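Local coordinates for protein molybdopterin biosynthesis enzyme, MoaB (Thermus thermophilus, PDB 3MCH) that probably binds molybdopterin and takes part in the biosynthesis of the molybdenum cofactor, at residues Leu65-Gly70 against Leu126-Ser131. Numbering follows the deposited sequence.
Sequences LILTNG and LNLPGS
Thr68 and Leu128 meet where strands 65-69 and 123-128 run parallel, the axes of the paired segments 29° apart, as central neighbours in the alpha/beta sheet of the MogA/MoaB fold. Leu126 N bonds to Ile66 O and Thr68 N to Leu126 O; Leu128 N then bonds to Thr68 O (2.8 Å), and Gly70 N to Leu128 O, which carries the pairing one residue past strand 65-69. Leu65, Leu67, Leu126 and Leu128 share one face, where branched, apolar leucines suit the layer beneath helices 21-30 and 132-142. Leu67 lies beside Leu126 and points the same way, its CD2 4.0 Å from Leu126 CB, while Leu128 CD1 comes to 4.1 Å from Leu67 CB. Asn69, on this face at the strand end, instead sends ND2 to Thr8 OG1. The opposite face is polar here: an amide suits Asn127 because ND2 donates to Thr68 OG1 (2.9 Å), a bent bond with OG1 27° out of the amide plane, and to Thr84 OG1, while OD1 accepts from Val116 N. Beyond the strands the two backbones close to 3.4 Å between Gly70 CA and Gly130 CA, leaving no room for a CB on Gly130; at the backbone angles of Gly70 a CB would press on Asn69 O. With chi1 at 70°, Thr68 places OG1 between its backbone N and carbonyl carbon, where the hydroxyl both accepts from Asn127 and donates to a water (2.7 Å) that in turn donates to Gly70 O and Leu128 O.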
loop_
_atom_site.group_PDB
_atom_site.type_symbol
_atom_site.label_atom_id
_atom_site.label_comp_id
_atom_site.label_asym_id
_atom_site.label_seq_id
_atom_site.Cartn_x
_atom_site.Cartn_y
_atom_site.Cartn_z
ATOM N N LEU B 65 16.176 -6.121 -14.052
ATOM C CA LEU B 65 14.850 -6.483 -13.574
ATOM C C LEU B 65 14.778 -7.947 -13.191
ATOM O O LEU B 65 15.265 -8.812 -13.918
ATOM C CB LEU B 65 13.805 -6.217 -14.668
ATOM C CG LEU B 65 12.366 -6.643 -14.362
ATOM C CD1 LEU B 65 11.760 -5.715 -13.312
ATOM C CD2 LEU B 65 11.528 -6.605 -15.639
ATOM N N ILE B 66 14.182 -8.225 -12.040
ATOM C CA ILE B 66 13.991 -9.603 -11.629
ATOM C C ILE B 66 12.503 -9.799 -11.413
ATOM O O ILE B 66 11.887 -9.113 -10.597
ATOM C CB ILE B 66 14.720 -9.952 -10.319
ATOM C CG1 ILE B 66 16.230 -9.862 -10.520
ATOM C CG2 ILE B 66 14.314 -11.365 -9.867
ATOM C CD1 ILE B 66 17.051 -9.852 -9.234
ATOM N N LEU B 67 11.928 -10.715 -12.182
ATOM C CA LEU B 67 10.520 -11.039 -12.067
ATOM C C LEU B 67 10.404 -12.431 -11.463
ATOM O O LEU B 67 10.718 -13.427 -12.122
ATOM C CB LEU B 67 9.845 -11.020 -13.447
ATOM C CG LEU B 67 9.862 -9.679 -14.191
ATOM C CD1 LEU B 67 9.295 -9.847 -15.600
ATOM C CD2 LEU B 67 9.042 -8.650 -13.414
ATOM N N THR B 68 10.002 -12.499 -10.198
ATOM C CA THR B 68 9.808 -13.799 -9.570
ATOM C C THR B 68 8.331 -14.077 -9.808
ATOM O O THR B 68 7.553 -13.149 -10.041
ATOM C CB THR B 68 10.059 -13.785 -8.034
ATOM O OG1 THR B 68 9.015 -13.056 -7.371
ATOM C CG2 THR B 68 11.408 -13.162 -7.708
ATOM N N ASN B 69 7.943 -15.344 -9.784
ATOM C CA ASN B 69 6.542 -15.679 -9.942
ATOM C C ASN B 69 6.241 -16.836 -9.000
ATOM O O ASN B 69 7.038 -17.769 -8.880
ATOM C CB ASN B 69 6.207 -16.035 -11.401
ATOM C CG ASN B 69 6.812 -17.354 -11.848
ATOM O OD1 ASN B 69 6.322 -18.427 -11.501
ATOM N ND2 ASN B 69 7.888 -17.274 -12.624
ATOM N N GLY B 70 5.113 -16.739 -8.301
ATOM C CA GLY B 70 4.708 -17.772 -7.358
ATOM C C GLY B 70 5.076 -17.512 -5.905
ATOM O O GLY B 70 5.964 -16.708 -5.610
ATOM N N LEU B 126 10.200 -7.536 -8.770
ATOM C CA LEU B 126 8.748 -7.621 -8.631
ATOM C C LEU B 126 8.330 -9.068 -8.388
ATOM O O LEU B 126 8.825 -9.974 -9.062
ATOM C CB LEU B 126 8.043 -7.129 -9.904
ATOM C CG LEU B 126 7.816 -5.627 -10.110
ATOM C CD1 LEU B 126 9.132 -4.885 -10.161
ATOM C CD2 LEU B 126 7.035 -5.433 -11.401
ATOM N N ASN B 127 7.426 -9.271 -7.429
ATOM C CA ASN B 127 6.887 -10.599 -7.111
ATOM C C ASN B 127 5.555 -10.766 -7.842
ATOM O O ASN B 127 4.543 -10.205 -7.412
ATOM C CB ASN B 127 6.559 -10.747 -5.619
ATOM C CG ASN B 127 7.776 -10.727 -4.720
ATOM O OD1 ASN B 127 7.657 -10.400 -3.541
ATOM N ND2 ASN B 127 8.936 -11.102 -5.250
ATOM N N LEU B 128 5.544 -11.535 -8.926
ATOM C CA LEU B 128 4.316 -11.798 -9.677
ATOM C C LEU B 128 3.646 -13.064 -9.132
ATOM O O LEU B 128 4.306 -13.919 -8.537
ATOM C CB LEU B 128 4.638 -12.034 -11.155
ATOM C CG LEU B 128 5.262 -10.913 -11.982
ATOM C CD1 LEU B 128 5.787 -11.487 -13.289
ATOM C CD2 LEU B 128 4.218 -9.839 -12.248
ATOM N N PRO B 129 2.324 -13.196 -9.322
ATOM C CA PRO B 129 1.607 -14.385 -8.847
ATOM C C PRO B 129 2.150 -15.610 -9.590
ATOM O O PRO B 129 2.860 -15.465 -10.588
ATOM C CB PRO B 129 0.157 -14.080 -9.213
ATOM C CG PRO B 129 0.099 -12.596 -9.115
ATOM C CD PRO B 129 1.375 -12.177 -9.797
ATOM N N GLY B 130 1.787 -16.803 -9.127
ATOM C CA GLY B 130 2.295 -18.024 -9.735
ATOM C C GLY B 130 1.601 -18.662 -10.924
ATOM O O GLY B 130 2.203 -19.498 -11.602
ATOM N N SER B 131 0.352 -18.300 -11.195
ATOM C CA SER B 131 -0.346 -18.896 -12.335
ATOM C C SER B 131 -0.036 -18.131 -13.617
ATOM O O SER B 131 0.291 -16.945 -13.580
ATOM C CB SER B 131 -1.858 -18.900 -12.102
ATOM O OG SER B 131 -2.407 -17.599 -12.218
HETATM O O HOH W 1 6.610 -14.165 -6.937
HETATM O O HOH W 2 4.468 -20.328 -11.619
#